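Local coordinates for threonine synthase (Brucella melitensis bv. 1, PDB 4F4F), which probably catalyses the pyridoxal-phosphate-dependent conversion of O-phospho-L-homoserine and water to L-threonine and phosphate, the last step of threonine biosynthesis, at residues E137-I141 against H464-A468; I154-R160 against S185-V190; M209-F215 against V458-R463. One frame throughout, in Å; residues are numbered along the deposited sequence.

Contact 1: residues E137-I141 against H464-A468; sequences ERATI and HHSRA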
ATOM      1  N   GLU A 137      19.911  12.044  12.470  1.00 20.85           N
ATOM      2  CA  GLU A 137      18.565  12.459  12.854  1.00 21.99           C
ATOM      3  C   GLU A 137      17.787  11.288  13.394  1.00 21.80           C
ATOM      4  O   GLU A 137      18.186  10.107  13.257  1.00 21.16           O
ATOM      5  CB  GLU A 137      17.810  13.027  11.649  1.00 22.85           C
ATOM      6  CG  GLU A 137      18.236  14.437  11.282  1.00 24.66           C
ATOM      7  CD  GLU A 137      17.625  14.888   9.981  1.00 25.27           C
ATOM      8  OE1 GLU A 137      16.620  14.293   9.575  1.00 27.31           O
ATOM      9  OE2 GLU A 137      18.157  15.826   9.359  1.00 27.45           O
ATOM     10  N   ARG A 138      16.662  11.635  14.001  1.00 25.82           N
ATOM     11  CA  ARG A 138      15.693  10.678  14.476  1.00 24.60           C
ATOM     12  C   ARG A 138      14.348  11.168  13.966  1.00 22.74           C
ATOM     13  O   ARG A 138      14.247  12.285  13.444  1.00 22.97           O
ATOM     14  CB  ARG A 138      15.700  10.618  16.009  1.00 26.20           C
ATOM     15  CG  ARG A 138      17.087  10.362  16.607  1.00 29.18           C
ATOM     16  CD  ARG A 138      17.038  10.056  18.093  1.00 31.28           C
ATOM     17  NE  ARG A 138      16.057   9.001  18.283  1.00 31.45           N
ATOM     18  CZ  ARG A 138      16.315   7.697  18.244  1.00 32.42           C
ATOM     19  NH1 ARG A 138      17.555   7.247  18.075  1.00 35.31           N
ATOM     20  NH2 ARG A 138      15.314   6.840  18.382  1.00 32.04           N
ATOM     21  N   ALA A 139      13.334  10.325  14.079  1.00 20.56           N
ATOM     22  CA  ALA A 139      11.966  10.735  13.710  1.00 19.66           C
ATOM     23  C   ALA A 139      10.941  10.176  14.690  1.00 18.48           C
ATOM     24  O   ALA A 139      11.142   9.111  15.268  1.00 18.13           O
ATOM     25  CB  ALA A 139      11.623  10.301  12.297  1.00 18.89           C
ATOM     26  N   THR A 140       9.820  10.885  14.818  1.00 18.31           N
ATOM     27  CA  THR A 140       8.679  10.449  15.599  1.00 17.14           C
ATOM     28  C   THR A 140       7.578  10.175  14.560  1.00 16.87           C
ATOM     29  O   THR A 140       7.067  11.098  13.933  1.00 17.96           O
ATOM     30  CB  THR A 140       8.256  11.541  16.605  1.00 17.79           C
ATOM     31  OG1 THR A 140       9.358  11.850  17.479  1.00 18.52           O
ATOM     32  CG2 THR A 140       7.043  11.089  17.422  1.00 16.72           C
ATOM     33  N   ILE A 141       7.287   8.899  14.331  1.00 16.16           N
ATOM     34  CA  ILE A 141       6.243   8.479  13.368  1.00 15.90           C
ATOM     35  C   ILE A 141       4.898   8.556  14.051  1.00 15.12           C
ATOM     36  O   ILE A 141       4.725   7.993  15.134  1.00 15.25           O
ATOM     37  CB  ILE A 141       6.452   7.034  12.865  1.00 15.81           C
ATOM     38  CG1 ILE A 141       7.916   6.826  12.369  1.00 16.40           C
ATOM     39  CG2 ILE A 141       5.397   6.684  11.794  1.00 15.42           C
ATOM     40  CD1 ILE A 141       8.259   7.553  11.097  1.00 17.51           C
ATOM     41  N   HIS A 464       6.758  13.244  25.918  1.00 31.20           N
ATOM     42  CA  HIS A 464       7.369  12.498  27.022  1.00 33.31           C
ATOM     43  C   HIS A 464       8.051  11.209  26.606  1.00 31.96           C
ATOM     44  O   HIS A 464       9.092  10.861  27.161  1.00 32.97           O
ATOM     45  CB  HIS A 464       6.350  12.220  28.133  1.00 35.10           C
ATOM     46  CG  HIS A 464       6.955  11.571  29.350  1.00 39.91           C
ATOM     47  ND1 HIS A 464       6.899  10.238  29.566  1.00 42.53           N
ATOM     48  CD2 HIS A 464       7.700  12.111  30.405  1.00 44.94           C
ATOM     49  CE1 HIS A 464       7.552   9.939  30.719  1.00 44.66           C
ATOM     50  NE2 HIS A 464       8.040  11.085  31.228  1.00 47.13           N
ATOM     51  N   HIS A 465       7.514  10.520  25.602  1.00 28.29           N
ATOM     52  CA  HIS A 465       7.974   9.180  25.274  1.00 28.08           C
ATOM     53  C   HIS A 465       8.900   9.090  24.066  1.00 28.09           C
ATOM     54  O   HIS A 465       9.720   8.170  23.996  1.00 29.33           O
ATOM     55  CB  HIS A 465       6.767   8.256  25.112  1.00 26.69           C
ATOM     56  CG  HIS A 465       6.078   7.945  26.411  1.00 27.06           C
ATOM     57  ND1 HIS A 465       6.497   6.957  27.231  1.00 28.89           N
ATOM     58  CD2 HIS A 465       4.990   8.547  27.045  1.00 26.74           C
ATOM     59  CE1 HIS A 465       5.706   6.913  28.331  1.00 29.03           C
ATOM     60  NE2 HIS A 465       4.789   7.889  28.220  1.00 27.97           N
ATOM     61  N   SER A 466       8.798  10.019  23.116  1.00 26.64           N
ATOM     62  CA  SER A 466       9.708  10.013  21.963  1.00 27.19           C
ATOM     63  C   SER A 466      11.159  10.275  22.380  1.00 29.53           C
ATOM     64  O   SER A 466      11.414  11.100  23.243  1.00 30.26           O
ATOM     65  CB  SER A 466       9.317  11.056  20.909  1.00 25.97           C
ATOM     66  OG  SER A 466      10.153  10.884  19.758  1.00 25.77           O
ATOM     67  N   ARG A 467      12.095   9.581  21.745  1.00 31.08           N
ATOM     68  CA  ARG A 467      13.529   9.829  21.944  1.00 34.88           C
ATOM     69  C   ARG A 467      14.067  10.867  20.968  1.00 36.93           C
ATOM     70  O   ARG A 467      15.250  11.150  20.961  1.00 38.36           O
ATOM     71  CB  ARG A 467      14.314   8.526  21.793  1.00 35.24           C
ATOM     72  CG  ARG A 467      13.954   7.460  22.811  1.00 35.39           C
ATOM     73  CD  ARG A 467      14.532   6.107  22.438  1.00 36.16           C
ATOM     74  NE  ARG A 467      13.997   5.593  21.169  1.00 34.23           N
ATOM     75  CZ  ARG A 467      14.525   4.582  20.488  1.00 34.50           C
ATOM     76  NH1 ARG A 467      15.636   4.003  20.929  1.00 36.81           N
ATOM     77  NH2 ARG A 467      13.993   4.183  19.332  1.00 32.62           N
ATOM     78  N   ALA A 468      13.191  11.411  20.133  1.00 21.63           N
ATOM     79  CA  ALA A 468      13.563  12.339  19.069  1.00 22.85           C
ATOM     80  C   ALA A 468      13.996  13.703  19.566  1.00 26.94           C
ATOM     81  O   ALA A 468      14.642  14.438  18.841  1.00 25.73           O
ATOM     82  CB  ALA A 468      12.411  12.520  18.102  1.00 24.57           C
ATOM     83  OXT ALA A 468      13.667  14.134  20.665  1.00 31.85           O
TER

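Contact 2: residues I154-R160 against S185-V190; sequences IEAFGGR and SGFSNV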
ATOM      1  N   ILE A 154       3.347  -0.637  12.886  1.00 12.47           N
ATOM      2  CA  ILE A 154       3.997  -1.004  14.142  1.00 13.03           C
ATOM      3  C   ILE A 154       4.926  -2.206  14.006  1.00 13.63           C
ATOM      4  O   ILE A 154       6.032  -2.234  14.580  1.00 13.93           O
ATOM      5  CB  ILE A 154       2.941  -1.228  15.216  1.00 13.17           C
ATOM      6  CG1 ILE A 154       2.557   0.121  15.824  1.00 12.99           C
ATOM      7  CG2 ILE A 154       3.420  -2.200  16.298  1.00 13.85           C
ATOM      8  CD1 ILE A 154       1.279   0.051  16.641  1.00 12.69           C
ATOM      9  N   GLU A 155       4.517  -3.191  13.214  1.00 14.45           N
ATOM     10  CA  GLU A 155       5.399  -4.323  12.940  1.00 15.65           C
ATOM     11  C   GLU A 155       6.619  -3.993  12.083  1.00 15.41           C
ATOM     12  O   GLU A 155       7.613  -4.721  12.130  1.00 15.89           O
ATOM     13  CB  GLU A 155       4.632  -5.509  12.331  1.00 17.43           C
ATOM     14  CG  GLU A 155       3.923  -6.343  13.375  1.00 19.21           C
ATOM     15  CD  GLU A 155       4.889  -7.096  14.301  1.00 20.68           C
ATOM     16  OE1 GLU A 155       5.899  -7.655  13.851  1.00 22.23           O
ATOM     17  OE2 GLU A 155       4.630  -7.141  15.489  1.00 22.58           O
ATOM     18  N   ALA A 156       6.537  -2.923  11.293  1.00 14.05           N
ATOM     19  CA  ALA A 156       7.654  -2.474  10.462  1.00 14.07           C
ATOM     20  C   ALA A 156       8.626  -1.586  11.252  1.00 13.73           C
ATOM     21  O   ALA A 156       9.834  -1.754  11.159  1.00 13.76           O
ATOM     22  CB  ALA A 156       7.134  -1.722   9.239  1.00 13.61           C
ATOM     23  N   PHE A 157       8.081  -0.681  12.077  1.00 13.57           N
ATOM     24  CA  PHE A 157       8.910   0.318  12.783  1.00 14.21           C
ATOM     25  C   PHE A 157       9.339  -0.125  14.171  1.00 14.96           C
ATOM     26  O   PHE A 157      10.302   0.409  14.708  1.00 15.82           O
ATOM     27  CB  PHE A 157       8.210   1.669  12.860  1.00 13.57           C
ATOM     28  CG  PHE A 157       8.255   2.435  11.571  1.00 13.74           C
ATOM     29  CD1 PHE A 157       9.358   3.200  11.253  1.00 14.13           C
ATOM     30  CD2 PHE A 157       7.185   2.406  10.689  1.00 13.50           C
ATOM     31  CE1 PHE A 157       9.412   3.932  10.084  1.00 14.55           C
ATOM     32  CE2 PHE A 157       7.227   3.150   9.521  1.00 14.09           C
ATOM     33  CZ  PHE A 157       8.333   3.918   9.223  1.00 14.61           C
ATOM     34  N   GLY A 158       8.643  -1.120  14.716  1.00 15.66           N
ATOM     35  CA  GLY A 158       9.016  -1.758  15.968  1.00 16.70           C
ATOM     36  C   GLY A 158      10.478  -2.200  15.912  1.00 18.21           C
ATOM     37  O   GLY A 158      10.922  -2.970  15.038  1.00 17.98           O
ATOM     38  N   GLY A 159      11.269  -1.673  16.821  1.00 18.77           N
ATOM     39  CA  GLY A 159      12.635  -2.139  16.921  1.00 20.29           C
ATOM     40  C   GLY A 159      13.585  -1.473  15.976  1.00 20.77           C
ATOM     41  O   GLY A 159      14.749  -1.843  15.970  1.00 22.65           O
ATOM     42  N   ARG A 160      13.143  -0.473  15.208  1.00 19.63           N
ATOM     43  CA  ARG A 160      14.081   0.317  14.442  1.00 20.45           C
ATOM     44  C   ARG A 160      14.881   1.193  15.446  1.00 22.05           C
ATOM     45  O   ARG A 160      14.411   1.467  16.575  1.00 22.93           O
ATOM     46  CB  ARG A 160      13.390   1.155  13.346  1.00 19.35           C
ATOM     47  CG  ARG A 160      12.527   0.375  12.343  1.00 18.75           C
ATOM     48  CD  ARG A 160      13.301  -0.405  11.293  1.00 19.20           C
ATOM     49  NE  ARG A 160      14.045  -1.539  11.853  1.00 20.27           N
ATOM     50  CZ  ARG A 160      13.533  -2.740  12.114  1.00 20.86           C
ATOM     51  NH1 ARG A 160      14.327  -3.679  12.609  1.00 22.15           N
ATOM     52  NH2 ARG A 160      12.237  -3.037  11.875  1.00 19.92           N
ATOM     53  N   SER A 185       3.280  -6.190  20.317  1.00 21.28           N
ATOM     54  CA  SER A 185       4.492  -6.354  19.496  1.00 21.71           C
ATOM     55  C   SER A 185       5.708  -6.480  20.372  1.00 23.80           C
ATOM     56  O   SER A 185       6.773  -6.937  19.927  1.00 26.06           O
ATOM     57  CB  SER A 185       4.681  -5.140  18.613  1.00 20.30           C
ATOM     58  OG  SER A 185       5.206  -4.067  19.364  1.00 19.06           O
ATOM     59  N   GLY A 186       5.602  -5.982  21.590  1.00 24.33           N
ATOM     60  CA  GLY A 186       6.676  -6.109  22.558  1.00 26.83           C
ATOM     61  C   GLY A 186       7.828  -5.132  22.390  1.00 27.07           C
ATOM     62  O   GLY A 186       8.779  -5.178  23.160  1.00 29.27           O
ATOM     63  N   PHE A 187       7.761  -4.244  21.396  1.00 25.02           N
ATOM     64  CA  PHE A 187       8.873  -3.331  21.146  1.00 25.18           C
ATOM     65  C   PHE A 187       8.787  -2.081  22.002  1.00 23.85           C
ATOM     66  O   PHE A 187       7.715  -1.501  22.143  1.00 22.26           O
ATOM     67  CB  PHE A 187       8.885  -2.927  19.675  1.00 24.80           C
ATOM     68  CG  PHE A 187       9.223  -4.048  18.741  1.00 26.54           C
ATOM     69  CD1 PHE A 187      10.477  -4.629  18.768  1.00 28.45           C
ATOM     70  CD2 PHE A 187       8.297  -4.483  17.793  1.00 26.97           C
ATOM     71  CE1 PHE A 187      10.812  -5.637  17.875  1.00 29.70           C
ATOM     72  CE2 PHE A 187       8.619  -5.516  16.900  1.00 28.99           C
ATOM     73  CZ  PHE A 187       9.883  -6.087  16.949  1.00 29.24           C
ATOM     74  N   SER A 188       9.930  -1.629  22.513  1.00 23.80           N
ATOM     75  CA  SER A 188       9.986  -0.470  23.419  1.00 24.24           C
ATOM     76  C   SER A 188       9.772   0.888  22.714  1.00 22.12           C
ATOM     77  O   SER A 188       9.377   1.861  23.350  1.00 21.90           O
ATOM     78  CB  SER A 188      11.323  -0.466  24.169  1.00 26.63           C
ATOM     79  OG  SER A 188      12.393  -0.401  23.233  1.00 27.16           O
ATOM     80  N   ASN A 189       9.958   0.947  21.397  1.00 20.23           N
ATOM     81  CA  ASN A 189       9.764   2.187  20.648  1.00 18.54           C
ATOM     82  C   ASN A 189       8.404   2.313  19.993  1.00 17.24           C
ATOM     83  O   ASN A 189       8.230   3.169  19.120  1.00 16.67           O
ATOM     84  CB  ASN A 189      10.862   2.364  19.579  1.00 18.70           C
ATOM     85  CG  ASN A 189      10.696   1.418  18.406  1.00 17.93           C
ATOM     86  OD1 ASN A 189      10.362   0.244  18.608  1.00 17.12           O
ATOM     87  ND2 ASN A 189      10.908   1.928  17.160  1.00 16.75           N
ATOM     88  N   VAL A 190       7.475   1.453  20.403  1.00 16.37           N
ATOM     89  CA  VAL A 190       6.127   1.402  19.903  1.00 15.45           C
ATOM     90  C   VAL A 190       5.178   1.870  21.008  1.00 15.32           C
ATOM     91  O   VAL A 190       5.300   1.436  22.159  1.00 16.10           O
ATOM     92  CB  VAL A 190       5.724  -0.014  19.465  1.00 15.39           C
ATOM     93  CG1 VAL A 190       4.195  -0.077  19.245  1.00 15.57           C
ATOM     94  CG2 VAL A 190       6.487  -0.413  18.206  1.00 15.10           C
TER

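Contact 3: residues M209-F215 against V458-R463; sequences MFNDLEF and VEEYVR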
ATOM      1  N   MET A 209      -1.636  17.580  15.217  1.00 23.87           N
ATOM      2  CA  MET A 209      -0.206  17.536  15.506  1.00 24.39           C
ATOM      3  C   MET A 209       0.585  18.025  14.304  1.00 26.08           C
ATOM      4  O   MET A 209       1.539  18.787  14.468  1.00 26.97           O
ATOM      5  CB  MET A 209       0.250  16.118  15.885  1.00 22.99           C
ATOM      6  CG  MET A 209      -0.191  15.710  17.297  1.00 22.36           C
ATOM      7  SD  MET A 209       0.370  14.079  17.850  1.00 21.43           S
ATOM      8  CE  MET A 209      -0.915  13.053  17.158  1.00 20.75           C
ATOM      9  N   PHE A 210       0.190  17.594  13.103  1.00 26.90           N
ATOM     10  CA  PHE A 210       0.915  18.020  11.898  1.00 29.05           C
ATOM     11  C   PHE A 210       0.777  19.502  11.575  1.00 32.00           C
ATOM     12  O   PHE A 210       1.676  20.073  10.970  1.00 33.24           O
ATOM     13  CB  PHE A 210       0.610  17.136  10.689  1.00 29.15           C
ATOM     14  CG  PHE A 210       1.410  15.876  10.692  1.00 28.00           C
ATOM     15  CD1 PHE A 210       2.740  15.892  10.310  1.00 29.16           C
ATOM     16  CD2 PHE A 210       0.870  14.707  11.148  1.00 26.54           C
ATOM     17  CE1 PHE A 210       3.501  14.733  10.354  1.00 28.01           C
ATOM     18  CE2 PHE A 210       1.618  13.541  11.198  1.00 26.51           C
ATOM     19  CZ  PHE A 210       2.937  13.553  10.801  1.00 26.68           C
ATOM     20  N   ASN A 211      -0.316  20.118  12.017  1.00 33.63           N
ATOM     21  CA  ASN A 211      -0.516  21.560  11.888  1.00 36.28           C
ATOM     22  C   ASN A 211       0.244  22.376  12.914  1.00 35.98           C
ATOM     23  O   ASN A 211       0.380  23.576  12.772  1.00 36.25           O
ATOM     24  CB  ASN A 211      -1.997  21.895  12.017  1.00 38.55           C
ATOM     25  CG  ASN A 211      -2.800  21.400  10.839  1.00 40.86           C
ATOM     26  OD1 ASN A 211      -2.277  21.250   9.738  1.00 43.65           O
ATOM     27  ND2 ASN A 211      -4.080  21.137  11.067  1.00 43.03           N
ATOM     28  N   ASP A 212       0.672  21.737  13.990  1.00 33.49           N
ATOM     29  CA  ASP A 212       1.407  22.414  15.027  1.00 34.18           C
ATOM     30  C   ASP A 212       2.882  22.342  14.620  1.00 34.25           C
ATOM     31  O   ASP A 212       3.576  21.338  14.856  1.00 31.70           O
ATOM     32  CB  ASP A 212       1.134  21.754  16.372  1.00 32.73           C
ATOM     33  CG  ASP A 212       1.781  22.472  17.510  1.00 34.01           C
ATOM     34  OD1 ASP A 212       2.684  23.309  17.269  1.00 36.81           O
ATOM     35  OD2 ASP A 212       1.427  22.151  18.645  1.00 33.95           O
ATOM     36  N   LEU A 213       3.352  23.408  13.979  1.00 36.08           N
ATOM     37  CA  LEU A 213       4.664  23.380  13.349  1.00 37.05           C
ATOM     38  C   LEU A 213       5.811  23.323  14.364  1.00 37.21           C
ATOM     39  O   LEU A 213       6.793  22.610  14.132  1.00 35.53           O
ATOM     40  CB  LEU A 213       4.808  24.525  12.347  1.00 40.02           C
ATOM     41  CG  LEU A 213       3.813  24.435  11.181  1.00 40.35           C
ATOM     42  CD1 LEU A 213       4.087  25.542  10.178  1.00 42.82           C
ATOM     43  CD2 LEU A 213       3.864  23.064  10.505  1.00 38.71           C
ATOM     44  N   GLU A 214       5.665  24.001  15.498  1.00 38.25           N
ATOM     45  CA  GLU A 214       6.666  23.928  16.574  1.00 40.17           C
ATOM     46  C   GLU A 214       6.798  22.489  17.097  1.00 36.28           C
ATOM     47  O   GLU A 214       7.907  21.966  17.317  1.00 34.89           O
ATOM     48  CB  GLU A 214       6.278  24.884  17.717  1.00 44.69           C
ATOM     49  CG  GLU A 214       7.248  24.941  18.909  1.00 48.50           C
ATOM     50  CD  GLU A 214       6.983  23.883  19.999  1.00 49.24           C
ATOM     51  OE1 GLU A 214       5.814  23.466  20.213  1.00 51.17           O
ATOM     52  OE2 GLU A 214       7.961  23.451  20.656  1.00 52.53           O
ATOM     53  N   PHE A 215       5.650  21.864  17.304  1.00 33.03           N
ATOM     54  CA  PHE A 215       5.594  20.486  17.781  1.00 30.67           C
ATOM     55  C   PHE A 215       6.267  19.536  16.793  1.00 29.23           C
ATOM     56  O   PHE A 215       7.095  18.724  17.185  1.00 28.91           O
ATOM     57  CB  PHE A 215       4.142  20.081  18.023  1.00 28.68           C
ATOM     58  CG  PHE A 215       3.981  18.674  18.502  1.00 26.11           C
ATOM     59  CD1 PHE A 215       4.206  18.353  19.832  1.00 25.87           C
ATOM     60  CD2 PHE A 215       3.606  17.678  17.633  1.00 24.47           C
ATOM     61  CE1 PHE A 215       4.071  17.054  20.280  1.00 24.02           C
ATOM     62  CE2 PHE A 215       3.450  16.368  18.080  1.00 22.61           C
ATOM     63  CZ  PHE A 215       3.698  16.056  19.395  1.00 22.66           C
ATOM     64  N   VAL A 458      -2.435  14.224  23.962  1.00 18.90           N
ATOM     65  CA  VAL A 458      -1.707  13.352  23.040  1.00 17.87           C
ATOM     66  C   VAL A 458      -0.296  13.931  22.799  1.00 18.96           C
ATOM     67  O   VAL A 458       0.692  13.188  22.824  1.00 18.14           O
ATOM     68  CB  VAL A 458      -2.479  13.124  21.716  1.00 17.02           C
ATOM     69  CG1 VAL A 458      -1.636  12.324  20.737  1.00 16.06           C
ATOM     70  CG2 VAL A 458      -3.803  12.404  21.968  1.00 16.11           C
ATOM     71  N   GLU A 459      -0.191  15.256  22.636  1.00 20.01           N
ATOM     72  CA  GLU A 459       1.125  15.830  22.338  1.00 21.40           C
ATOM     73  C   GLU A 459       2.043  15.622  23.527  1.00 22.04           C
ATOM     74  O   GLU A 459       3.217  15.324  23.343  1.00 22.26           O
ATOM     75  CB  GLU A 459       1.051  17.325  22.011  1.00 22.90           C
ATOM     76  CG  GLU A 459       0.562  17.620  20.605  1.00 23.16           C
ATOM     77  CD  GLU A 459       0.599  19.101  20.262  1.00 25.08           C
ATOM     78  OE1 GLU A 459       0.881  19.904  21.167  1.00 27.62           O
ATOM     79  OE2 GLU A 459       0.370  19.468  19.087  1.00 25.48           O
ATOM     80  N   GLU A 460       1.516  15.791  24.742  1.00 22.81           N
ATOM     81  CA  GLU A 460       2.323  15.593  25.967  1.00 23.93           C
ATOM     82  C   GLU A 460       2.817  14.138  26.059  1.00 23.07           C
ATOM     83  O   GLU A 460       3.963  13.872  26.433  1.00 23.46           O
ATOM     84  CB  GLU A 460       1.552  16.003  27.262  1.00 24.20           C
ATOM     85  N   TYR A 461       1.952  13.192  25.735  1.00 22.27           N
ATOM     86  CA  TYR A 461       2.364  11.779  25.762  1.00 22.55           C
ATOM     87  C   TYR A 461       3.490  11.566  24.758  1.00 22.58           C
ATOM     88  O   TYR A 461       4.523  10.980  25.082  1.00 23.72           O
ATOM     89  CB  TYR A 461       1.184  10.795  25.514  1.00 21.82           C
ATOM     90  CG  TYR A 461       1.639   9.355  25.594  1.00 21.94           C
ATOM     91  CD1 TYR A 461       2.322   8.775  24.525  1.00 21.89           C
ATOM     92  CD2 TYR A 461       1.441   8.576  26.752  1.00 23.30           C
ATOM     93  CE1 TYR A 461       2.813   7.481  24.600  1.00 22.24           C
ATOM     94  CE2 TYR A 461       1.907   7.258  26.813  1.00 23.38           C
ATOM     95  CZ  TYR A 461       2.595   6.723  25.740  1.00 22.93           C
ATOM     96  OH  TYR A 461       3.095   5.426  25.743  1.00 24.65           O
ATOM     97  N   VAL A 462       3.321  12.089  23.556  1.00 21.92           N
ATOM     98  CA  VAL A 462       4.335  11.894  22.529  1.00 22.59           C
ATOM     99  C   VAL A 462       5.663  12.558  22.922  1.00 25.14           C
ATOM    100  O   VAL A 462       6.720  11.954  22.790  1.00 24.70           O
ATOM    101  CB  VAL A 462       3.859  12.427  21.158  1.00 21.84           C
ATOM    102  CG1 VAL A 462       5.033  12.536  20.187  1.00 22.71           C
ATOM    103  CG2 VAL A 462       2.754  11.544  20.598  1.00 20.50           C
ATOM    104  N   ARG A 463       5.576  13.794  23.422  1.00 27.23           N
ATOM    105  CA  ARG A 463       6.737  14.559  23.862  1.00 30.81           C
ATOM    106  C   ARG A 463       7.487  13.800  24.952  1.00 31.85           C
ATOM    107  O   ARG A 463       8.704  13.682  24.899  1.00 32.56           O
ATOM    108  CB  ARG A 463       6.263  15.940  24.330  1.00 34.11           C
ATOM    109  CG  ARG A 463       7.326  16.913  24.802  1.00 39.07           C
ATOM    110  CD  ARG A 463       6.684  18.248  25.230  1.00 42.65           C
ATOM    111  NE  ARG A 463       6.531  19.139  24.075  1.00 45.78           N
ATOM    112  CZ  ARG A 463       5.386  19.613  23.573  1.00 45.57           C
ATOM    113  NH1 ARG A 463       4.214  19.344  24.125  1.00 46.65           N
ATOM    114  NH2 ARG A 463       5.437  20.399  22.496  1.00 48.19           N
TER

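Contact 1: residues E137-I141 against H464-A468
Thr140 OG1 has two hydrogen-bond partners: the hydroxyl of Ser466 donates to it, with Ser466 OG 2.6 Å from Thr140 OG1, and a second hydrogen bond joins it to the carbonyl O of Leu219. Ser466 OG, set anti to its own backbone N (chi1 -174°), is also an acceptor. Ala468 N donates to Ser466 OG at 3.1 Å, an ST turn that curls the last residues back on themselves just after helix 455-465. The result is a short relay from the C-terminal peptide through two hydroxyls to the carbonyl of Leu219, the last residue of helix 213-219. The methyl of the terminal residue closes over the same spot, Ala468 CB lying 3.2 Å from Thr140 OG1.

Further out, Arg138 runs past the backbone of Arg467, its CD 3.6 Å from Arg467 O; the bend at chi3 (51°) then turns NE and the guanidinium across Arg467, with Arg138 NE 3.5 Å from Arg467 O. The two guanidinium planes stand 65° apart. Arg138 NH2 sits over a face of the Arg467 group, 3.1 Å from Arg467 NH2 and towards the rim. Both cations are gathered near the Asp164 carboxylate: Arg467 NE forms a salt bridge with it and Arg467 NH2 is hydrogen-bonded to Thr163 O, while Arg138 makes only a long, weak ion pair and has its stronger bond to Asp161 O.

In the parallel sheet, strand 139-144 runs between strands 221-223 and 163-170. Thr140 turns towards the C-terminal tail, whereas Ala139 and Ile141 pack against helix 117-134, on the other side of the sheet.

Contact 2: residues I154-R160 against S185-V190
Asn189 meets the turn after helix 148-157 with both ends of its amide, while Phe187 lies flat over the glycines of that same turn. With CG of Asn189 lodged between its backbone N and carbonyl carbon (chi1 73°), the amide reaches across to the type II turn from Phe157 to Arg160. Its ND2 donates to Phe157 O at 2.9 Å, nearly straight at 170°, and the acceptor lies in the amide plane. Its OD1 takes the N-H of Gly159, with Gly159 N 2.8 Å from Asn189 OD1. Phe157 O is therefore held twice: Arg160 N, closing the turn, and Asn189 ND2 approach it from opposite faces of its plane. ND2 has a further bond to Thr163 O.

The Phe187 ring covers the Gly158-Gly159 peptide with one face. Gly158 C stands 3.5 Å above the ring plane, over its centre, and Gly159 N is nearer the rim. Ser185 O lies over the opposite face, toward the rim, so both faces meet backbone atoms. So close an approach, 3.4 Å from Gly158 CA to Phe187 CD2, is possible because Gly158 carries no side chain.

Beside the ring the contact turns apolar. Ile154 and Val190 cross at about a right angle, Ile154 CG2 resting 3.7 Å from Val190 CG1, and Val190 CG2 reaches Gly158 CA.

Helix 148-157 links the neighbouring parallel strands 139-144 and 163-170 in a beta-alpha-beta crossover, and helix 176-183 links 163-170 to 190-196 in the next. The contact joins the C-terminal end of the first helix to the loop leaving the second. Ile154 and Val190 rest on Ile167 and Ile165 of strand 163-170, and Phe157 on Ala125 of helix 117-134.

Contact 3: residues M209-F215 against V458-R463
Helix packing with a carboxylate pair in it: Met209, Asp212 and Phe215, around the junction of helices 199-211 and 213-219, meet Val458, Glu459 and Val462 of helix 455-465 beside the parallel sheet. Phe215 and Glu459 carry the middle. Glu459 extends over one ring face, its CG 3.7 Å from the ring centroid and nearly along the ring normal, a CH-pi contact; the carboxylate continues stacked on the ring, planes 6° apart. Val462 crosses Phe215 at about a right angle, its CG1 against Phe215 CZ, and Met209 CE packs on Val458 CG1 at 3.7 Å. At the outer side Arg463 NH2 meets the ring edge, and a long salt bridge runs from Arg463 NH2 to Glu214 OE1 at 3.8 Å.

Asp212, with CG anti to its backbone N (chi1 -176°), is the N-cap of helix 213-219: its OD1 accepts from Phe215 N. The other oxygen, Asp212 OD2, lies 2.9 Å from Glu459 OE2, with the two carboxylate planes 43° apart. Two negative groups so close suggest that one may hold a proton, while the helix N-terminus would be expected to ease the charge on Asp212.

All three contacts lie on the same side of the chain's centre, around the parallel sheet 221-223, 139-144, 163-170, 190-196, 449-452. Contacts 1 and 3, about 11 Å apart between centres, share helix 455-465 and touch where Thr140 CG2 meets Val462 CG1. Contact 2 is about 13 Å from contact 1 between centres, and meets it through Arg467 on Asn189 and Ile141 on Phe157; contacts 2 and 3 do not touch. Along the chain, contact 1 spans the other two, and contact 2 closes before contact 3 opens. The C-terminal helix and tail thus return to strand 139-144 and to helices 199-211 and 213-219, more than 240 residues earlier, within the pyridoxal-phosphate enzyme region.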